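Sulfur oxidation protein SOXB (Thermus thermophilus, PDB 2WDC) probably acts as a hydrolase of the 5'-nucleotidase family in sulfur oxidation, working with a pair of manganese ions. Local coordinates at residues H286-T291 with G305-K310; S218-K223 with S262-Q267. All coordinates share one frame; numbering follows the deposited sequence.

Metallophosphoesterase-like enzymes of the 5'-nucleotidase family illustrate how a two-metal site is assembled from loops at the ends of sheet strands. Interaction 2 comes first along the chain, closing before interaction 1 opens, and their centres lie about 14 Å apart. Both draw on one mixed sheet: segments 218-223, 262-267, 286-291 and 305-310 lie at the ends of its strands 210-217, 257-262, 281-284 and 300-304, which run parallel side by side. One manganese ion takes His263 from interaction 2 and His286 from interaction 1, whereas His288 serves the second ion. The two contacts also touch directly, Tyr219 CE1 lying 3.2 Å from His286 NE2, so neighbouring loops jointly shape the metal centre.

Interaction 1 (H286-T291 with G305-K310); sequences HTHDLT and GSAAGK. With MN (manganese (II) ion), chain R; MN (manganese (II) ion), chain Q.
His288 lays its imidazole over the methyl group of Ala307 and holds a manganese ion at its far end. Followed outward, His288 CB already lies 3.8 Å from Ala307 CB. With CG anti to the carbonyl carbon (chi1 -62°), the ring is carried over that methyl, CG and ND1 each 3.5 Å from it, a CH-pi contact over one face, offset toward the rim. CD2 and CE1 lie farther from Ala307 CB, both at 4.0 Å, and flank NE2, which binds the manganese at 2.2 Å; Asp36, His38 and Asp132 share this ion.

The backbones also meet directly. Ser306 N gives a weak hydrogen bond to Asp289 O (2.8 Å), and a water links His288 O to Ser306 OG, donating to the first and accepting from the second. Farther from the metals, Leu290 CD2 packs 3.6 Å from Ser306 CB, while Leu290 CD1 meets the aliphatic part of Lys310, whose ammonium forms a salt bridge with Glu48.

Within 286-291, Thr287 OG1 donates to Asp289 OD2 from above the carboxylate plane. A second water joins the two manganese ions and donates to His286 O. With one face against a methyl and NE2 fixed by metal, the imidazole of His288 should have little freedom to rotate or tilt.

Interaction 2 (S218-K223 with S262-Q267); sequences SYPYVK and SHNGMQ. With MN (manganese (II) ion), chain R.
The phenol ring of Tyr219 turns its edge to segment 262-267: Asn264 O lies in the ring plane, 3.9 Å from CE1, and His263 O also sits at the edge, 3.2 Å from CD1. Over one face of this ring, toward its rim, comes the backbone N of Tyr221, and CE1 in turn sits in the plane of the Tyr221 ring, at its edge. The His263 imidazole is met obliquely by Tyr219 CB, which approaches CD2 at 4.0 Å.

Much of the contact gathers round one carbonyl. His263 O receives the CA-H of Tyr219 (CA to O 3.1 Å), a bent contact with 122° at the hydrogen, while Tyr219 CB and CD1 crowd the same oxygen. With CG anti to the backbone N (chi1 -172°), the tyrosine ring extends past this carbonyl to that of Asn264; its hydroxyl is hydrogen-bonded to Gln462 O.

These are turns at the ends of neighbouring parallel strands, 210-217 and 257-262, a placement familiar from metallophosphoesterase folds, where such loops supply metal ligands. Here the ligand is His263, whose NE2 binds manganese at 2.2 Å, with Asp132, His163 and His286 on the same ion; Gly130 O is hydrogen-bonded to ND1 at the other side of the ring.

Residues 219-222 form a type I beta turn. The side chains of Pro220 and Asn264 cross at about a right angle, Asn264 OD1 coming 3.4 Å from Pro220 CD; the amide has its main polar partner in Asp269 of helix 266-273. Two residues before Asn264, Ser262 offers its OG to Asn264 N at 3.0 Å, an ST turn that leads into Gly265, the helix N-cap.

Interaction 1 (H286-T291 with G305-K310)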
ATOM      1  N   HIS A 286       3.318  -0.333  -4.548  1.00  8.56           N
ATOM      2  CA  HIS A 286       3.068   1.015  -4.019  1.00  8.31           C
ATOM      3  C   HIS A 286       1.632   1.493  -3.999  1.00  7.35           C
ATOM      4  O   HIS A 286       1.163   2.034  -2.992  1.00  9.00           O
ATOM      5  CB  HIS A 286       3.926   2.080  -4.710  1.00  7.67           C
ATOM      6  CG  HIS A 286       3.746   3.450  -4.129  1.00  9.53           C
ATOM      7  ND1 HIS A 286       4.006   3.727  -2.801  1.00 10.79           N
ATOM      8  CD2 HIS A 286       3.274   4.596  -4.673  1.00 11.04           C
ATOM      9  CE1 HIS A 286       3.717   4.996  -2.563  1.00 11.01           C
ATOM     10  NE2 HIS A 286       3.288   5.549  -3.683  1.00 11.40           N
ATOM     11  N   THR A 287       0.953   1.362  -5.135  1.00  7.53           N
ATOM     12  CA  THR A 287      -0.415   1.861  -5.227  1.00  7.22           C
ATOM     13  C   THR A 287      -1.486   0.879  -4.743  1.00  7.83           C
ATOM     14  O   THR A 287      -2.666   1.247  -4.626  1.00  8.49           O
ATOM     15  CB  THR A 287      -0.714   2.440  -6.624  1.00  7.86           C
ATOM     16  OG1 THR A 287      -0.138   1.578  -7.623  1.00  8.27           O
ATOM     17  CG2 THR A 287      -0.105   3.852  -6.766  1.00  8.57           C
ATOM     18  N   HIS A 288      -1.050  -0.329  -4.366  1.00  7.99           N
ATOM     19  CA  HIS A 288      -1.947  -1.361  -3.826  1.00  7.68           C
ATOM     20  C   HIS A 288      -3.065  -1.736  -4.800  1.00  8.50           C
ATOM     21  O   HIS A 288      -4.170  -2.109  -4.388  1.00 10.48           O
ATOM     22  CB  HIS A 288      -2.541  -0.918  -2.481  1.00  7.29           C
ATOM     23  CG  HIS A 288      -1.521  -0.704  -1.400  1.00  6.91           C
ATOM     24  ND1 HIS A 288      -1.868  -0.568  -0.069  1.00  8.66           N
ATOM     25  CD2 HIS A 288      -0.173  -0.565  -1.453  1.00  8.89           C
ATOM     26  CE1 HIS A 288      -0.774  -0.359   0.648  1.00 10.17           C
ATOM     27  NE2 HIS A 288       0.269  -0.370  -0.164  1.00  9.36           N
ATOM     28  N   ASP A 289      -2.761  -1.701  -6.093  1.00  7.22           N
ATOM     29  CA  ASP A 289      -3.763  -2.001  -7.107  1.00  6.66           C
ATOM     30  C   ASP A 289      -3.968  -3.501  -7.347  1.00  8.03           C
ATOM     31  O   ASP A 289      -3.157  -4.330  -6.922  1.00  8.09           O
ATOM     32  CB  ASP A 289      -3.373  -1.318  -8.420  1.00  8.87           C
ATOM     33  CG  ASP A 289      -3.468   0.188  -8.335  1.00  9.42           C
ATOM     34  OD1 ASP A 289      -4.542   0.670  -7.916  1.00 12.44           O
ATOM     35  OD2 ASP A 289      -2.483   0.880  -8.685  1.00 12.00           O
ATOM     36  N   LEU A 290      -5.039  -3.822  -8.077  1.00  8.27           N
ATOM     37  CA  LEU A 290      -5.327  -5.193  -8.487  1.00  8.13           C
ATOM     38  C   LEU A 290      -5.594  -5.161  -9.992  1.00  9.47           C
ATOM     39  O   LEU A 290      -6.370  -4.320 -10.456  1.00 10.45           O
ATOM     40  CB  LEU A 290      -6.578  -5.728  -7.778  1.00 10.25           C
ATOM     41  CG  LEU A 290      -6.296  -6.422  -6.445  1.00 10.85           C
ATOM     42  CD1 LEU A 290      -7.590  -6.522  -5.613  1.00 13.40           C
ATOM     43  CD2 LEU A 290      -5.647  -7.805  -6.643  1.00 10.36           C
ATOM     44  N   THR A 291      -4.944  -6.055 -10.741  1.00  8.58           N
ATOM     45  CA  THR A 291      -5.125  -6.131 -12.197  1.00  9.31           C
ATOM     46  C   THR A 291      -5.342  -7.585 -12.621  1.00  8.48           C
ATOM     47  O   THR A 291      -4.396  -8.280 -12.985  1.00 10.97           O
ATOM     48  CB  THR A 291      -3.888  -5.548 -12.951  1.00  9.41           C
ATOM     49  OG1 THR A 291      -2.703  -6.216 -12.509  1.00  9.95           O
ATOM     50  CG2 THR A 291      -3.745  -4.050 -12.710  1.00 10.71           C
ATOM     51  N   GLY A 305       0.578  -5.499  -7.672  1.00  6.87           N
ATOM     52  CA  GLY A 305       0.868  -6.434  -6.598  1.00  8.37           C
ATOM     53  C   GLY A 305      -0.095  -6.503  -5.423  1.00  8.72           C
ATOM     54  O   GLY A 305       0.156  -7.243  -4.466  1.00  7.26           O
ATOM     55  N   SER A 306      -1.204  -5.769  -5.508  1.00  7.80           N
ATOM     56  CA  SER A 306      -2.201  -5.736  -4.430  1.00  7.00           C
ATOM     57  C   SER A 306      -1.578  -5.328  -3.101  1.00  8.08           C
ATOM     58  O   SER A 306      -0.686  -4.487  -3.071  1.00  8.67           O
ATOM     59  CB  SER A 306      -2.978  -7.065  -4.322  1.00  9.39           C
ATOM     60  OG  SER A 306      -4.117  -6.955  -3.454  1.00  9.08           O
ATOM     61  N   ALA A 307      -2.046  -5.920  -2.001  1.00  7.15           N
ATOM     62  CA  ALA A 307      -1.529  -5.507  -0.700  1.00  7.82           C
ATOM     63  C   ALA A 307      -2.014  -6.372   0.443  1.00  7.77           C
ATOM     64  O   ALA A 307      -3.025  -7.068   0.337  1.00  9.03           O
ATOM     65  CB  ALA A 307      -1.914  -4.049  -0.419  1.00 11.13           C
ATOM     66  N   ALA A 308      -1.291  -6.265   1.556  1.00  9.41           N
ATOM     67  CA  ALA A 308      -1.692  -6.859   2.829  1.00  8.52           C
ATOM     68  C   ALA A 308      -1.888  -8.355   2.795  1.00  8.96           C
ATOM     69  O   ALA A 308      -2.563  -8.911   3.682  1.00  8.62           O
ATOM     70  CB  ALA A 308      -2.965  -6.153   3.345  1.00  9.36           C
ATOM     71  N   GLY A 309      -1.248  -9.010   1.824  1.00  7.53           N
ATOM     72  CA  GLY A 309      -1.315 -10.456   1.646  1.00 10.12           C
ATOM     73  C   GLY A 309      -2.592 -10.948   0.981  1.00 10.26           C
ATOM     74  O   GLY A 309      -2.869 -12.151   0.971  1.00 11.38           O
ATOM     75  N   LYS A 310      -3.373 -10.029   0.424  1.00  8.87           N
ATOM     76  CA  LYS A 310      -4.657 -10.401  -0.179  1.00  9.20           C
ATOM     77  C   LYS A 310      -4.562 -11.408  -1.320  1.00  8.31           C
ATOM     78  O   LYS A 310      -5.431 -12.281  -1.464  1.00  9.58           O
ATOM     79  CB  LYS A 310      -5.398  -9.137  -0.669  1.00 11.82           C
ATOM     80  CG  LYS A 310      -6.548  -9.399  -1.630  1.00 17.45           C
ATOM     81  CD  LYS A 310      -7.249  -8.093  -2.061  1.00 17.18           C
ATOM     82  CE  LYS A 310      -8.196  -7.623  -0.998  1.00 15.66           C
ATOM     83  NZ  LYS A 310      -8.957  -6.388  -1.381  1.00 10.99           N
TER
HETATM   84 MN    MN R1591       4.829   2.255  -0.990  0.65 10.06          MN
HETATM   85 MN    MN Q1590       2.389   0.054   0.422  0.90  8.84          MN
HETATM   86  O   HOH W   1       2.530   1.847  -0.718  0.33  8.83           O
HETATM   87  O   HOH W   2      -5.339  -4.528  -3.485  1.00 11.19           O

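Interaction 2 (S218-K223 with S262-Q267)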
ATOM      1  N   SER A 218      13.079   1.060  -6.461  1.00  8.93           N
ATOM      2  CA  SER A 218      12.459   1.465  -5.200  1.00  8.60           C
ATOM      3  C   SER A 218      11.739   2.813  -5.371  1.00  9.20           C
ATOM      4  O   SER A 218      11.944   3.549  -6.345  1.00 10.20           O
ATOM      5  CB  SER A 218      13.484   1.518  -4.057  1.00 11.04           C
ATOM      6  OG  SER A 218      13.914   0.206  -3.714  1.00  9.62           O
ATOM      7  N   TYR A 219      10.844   3.110  -4.437  1.00  9.40           N
ATOM      8  CA  TYR A 219      10.038   4.331  -4.524  1.00  9.23           C
ATOM      9  C   TYR A 219      10.944   5.544  -4.608  1.00  9.89           C
ATOM     10  O   TYR A 219      11.849   5.700  -3.791  1.00 10.87           O
ATOM     11  CB  TYR A 219       9.193   4.438  -3.268  1.00  7.95           C
ATOM     12  CG  TYR A 219       8.176   5.532  -3.275  1.00  9.23           C
ATOM     13  CD1 TYR A 219       7.226   5.633  -4.289  1.00  9.25           C
ATOM     14  CD2 TYR A 219       8.099   6.419  -2.206  1.00  9.14           C
ATOM     15  CE1 TYR A 219       6.270   6.655  -4.283  1.00  9.31           C
ATOM     16  CE2 TYR A 219       7.124   7.402  -2.171  1.00  8.70           C
ATOM     17  CZ  TYR A 219       6.226   7.516  -3.204  1.00  9.04           C
ATOM     18  OH  TYR A 219       5.260   8.510  -3.160  1.00 12.72           O
ATOM     19  N   PRO A 220      10.696   6.432  -5.583  1.00  8.83           N
ATOM     20  CA  PRO A 220      11.600   7.580  -5.761  1.00 10.83           C
ATOM     21  C   PRO A 220      11.396   8.733  -4.790  1.00 12.71           C
ATOM     22  O   PRO A 220      12.231   9.635  -4.733  1.00 12.20           O
ATOM     23  CB  PRO A 220      11.300   8.058  -7.188  1.00 10.90           C
ATOM     24  CG  PRO A 220       9.981   7.486  -7.538  1.00 15.11           C
ATOM     25  CD  PRO A 220       9.786   6.242  -6.725  1.00  9.72           C
ATOM     26  N   TYR A 221      10.300   8.714  -4.029  1.00 10.90           N
ATOM     27  CA  TYR A 221      10.000   9.824  -3.136  1.00 11.27           C
ATOM     28  C   TYR A 221      10.182   9.533  -1.652  1.00 11.56           C
ATOM     29  O   TYR A 221       9.597  10.210  -0.811  1.00 11.98           O
ATOM     30  CB  TYR A 221       8.592  10.376  -3.413  1.00 11.54           C
ATOM     31  CG  TYR A 221       8.345  10.737  -4.854  1.00 13.89           C
ATOM     32  CD1 TYR A 221       8.897  11.890  -5.401  1.00 26.00           C
ATOM     33  CD2 TYR A 221       7.564   9.931  -5.673  1.00 12.51           C
ATOM     34  CE1 TYR A 221       8.692  12.223  -6.729  1.00 30.33           C
ATOM     35  CE2 TYR A 221       7.339  10.265  -7.006  1.00 13.76           C
ATOM     36  CZ  TYR A 221       7.906  11.412  -7.523  1.00 25.19           C
ATOM     37  OH  TYR A 221       7.699  11.755  -8.843  1.00 29.88           O
ATOM     38  N   VAL A 222      11.028   8.562  -1.326  1.00 11.03           N
ATOM     39  CA  VAL A 222      11.277   8.227   0.071  1.00 11.72           C
ATOM     40  C   VAL A 222      11.739   9.433   0.896  1.00 15.21           C
ATOM     41  O   VAL A 222      11.306   9.624   2.030  1.00 11.92           O
ATOM     42  CB  VAL A 222      12.284   7.059   0.208  1.00 11.80           C
ATOM     43  CG1 VAL A 222      12.501   6.702   1.666  1.00 16.52           C
ATOM     44  CG2 VAL A 222      11.832   5.829  -0.566  1.00 15.22           C
ATOM     45  N   LYS A 223      12.651  10.229   0.353  1.00 15.12           N
ATOM     46  CA  LYS A 223      13.207  11.335   1.129  1.00 17.22           C
ATOM     47  C   LYS A 223      12.201  12.340   1.671  1.00 17.11           C
ATOM     48  O   LYS A 223      12.283  12.738   2.843  1.00 22.92           O
ATOM     49  CB  LYS A 223      14.350  12.026   0.373  1.00 19.10           C
ATOM     50  CG  LYS A 223      15.570  11.125   0.178  1.00 23.61           C
ATOM     51  CD  LYS A 223      16.818  11.929  -0.176  1.00 26.79           C
ATOM     52  CE  LYS A 223      17.488  12.494   1.058  1.00 21.88           C
ATOM     53  NZ  LYS A 223      18.158  11.456   1.899  1.00 19.60           N
ATOM     54  N   SER A 262       8.808  -3.164  -9.503  1.00  8.04           N
ATOM     55  CA  SER A 262       8.742  -1.745  -9.195  1.00  8.37           C
ATOM     56  C   SER A 262       7.994  -1.337  -7.947  1.00  8.26           C
ATOM     57  O   SER A 262       6.967  -1.926  -7.614  1.00  8.71           O
ATOM     58  CB  SER A 262       8.061  -1.045 -10.378  1.00  9.51           C
ATOM     59  OG  SER A 262       8.022   0.359 -10.208  1.00  9.16           O
ATOM     60  N   HIS A 263       8.483  -0.267  -7.317  1.00  8.19           N
ATOM     61  CA  HIS A 263       7.778   0.368  -6.218  1.00  7.84           C
ATOM     62  C   HIS A 263       7.615   1.854  -6.544  1.00  8.02           C
ATOM     63  O   HIS A 263       7.588   2.704  -5.649  1.00  8.66           O
ATOM     64  CB  HIS A 263       8.431   0.148  -4.845  1.00  7.34           C
ATOM     65  CG  HIS A 263       7.441   0.196  -3.722  1.00  7.95           C
ATOM     66  ND1 HIS A 263       6.908  -0.942  -3.153  1.00  8.53           N
ATOM     67  CD2 HIS A 263       6.812   1.243  -3.135  1.00  8.64           C
ATOM     68  CE1 HIS A 263       6.010  -0.593  -2.242  1.00  8.06           C
ATOM     69  NE2 HIS A 263       5.925   0.723  -2.221  1.00  8.97           N
ATOM     70  N   ASN A 264       7.462   2.157  -7.835  1.00  8.03           N
ATOM     71  CA  ASN A 264       7.256   3.538  -8.266  1.00  6.67           C
ATOM     72  C   ASN A 264       5.835   4.054  -8.033  1.00  9.74           C
ATOM     73  O   ASN A 264       5.636   5.264  -7.899  1.00  9.11           O
ATOM     74  CB  ASN A 264       7.485   3.662  -9.780  1.00 10.07           C
ATOM     75  CG  ASN A 264       8.950   3.646 -10.166  1.00 10.18           C
ATOM     76  OD1 ASN A 264       9.805   4.190  -9.463  1.00 13.26           O
ATOM     77  ND2 ASN A 264       9.239   3.071 -11.336  1.00 12.22           N
ATOM     78  N   GLY A 265       4.856   3.149  -8.110  1.00  8.56           N
ATOM     79  CA  GLY A 265       3.434   3.455  -8.144  1.00  9.02           C
ATOM     80  C   GLY A 265       3.001   3.121  -9.573  1.00  9.74           C
ATOM     81  O   GLY A 265       3.727   3.408 -10.540  1.00  9.95           O
ATOM     82  N   MET A 266       1.829   2.510  -9.733  1.00  7.88           N
ATOM     83  CA  MET A 266       1.422   2.058 -11.059  1.00  9.50           C
ATOM     84  C   MET A 266       1.282   3.117 -12.139  1.00  8.07           C
ATOM     85  O   MET A 266       1.510   2.819 -13.313  1.00  9.93           O
ATOM     86  CB  MET A 266       0.194   1.142 -11.005  1.00  8.89           C
ATOM     87  CG  MET A 266       0.027   0.297 -12.258  1.00  8.13           C
ATOM     88  SD  MET A 266      -1.275  -0.951 -12.094  1.00 10.20           S
ATOM     89  CE  MET A 266      -2.735   0.079 -11.961  1.00  9.63           C
ATOM     90  N   GLN A 267       0.834   4.317 -11.780  1.00  9.70           N
ATOM     91  CA  GLN A 267       0.685   5.358 -12.796  1.00  8.69           C
ATOM     92  C   GLN A 267       2.044   5.843 -13.282  1.00 10.91           C
ATOM     93  O   GLN A 267       2.227   6.069 -14.479  1.00  9.91           O
ATOM     94  CB  GLN A 267      -0.146   6.526 -12.275  1.00 10.74           C
ATOM     95  CG  GLN A 267      -1.527   6.118 -11.815  1.00  9.21           C
ATOM     96  CD  GLN A 267      -2.303   5.395 -12.894  1.00 11.12           C
ATOM     97  OE1 GLN A 267      -2.419   5.876 -14.035  1.00 11.33           O
ATOM     98  NE2 GLN A 267      -2.833   4.223 -12.551  1.00 12.38           N
TER
HETATM   99 MN    MN R1591       4.829   2.255  -0.990  0.65 10.06          MN
HETATM  100  O   HOH W   1       2.530   1.847  -0.718  0.33  8.83           O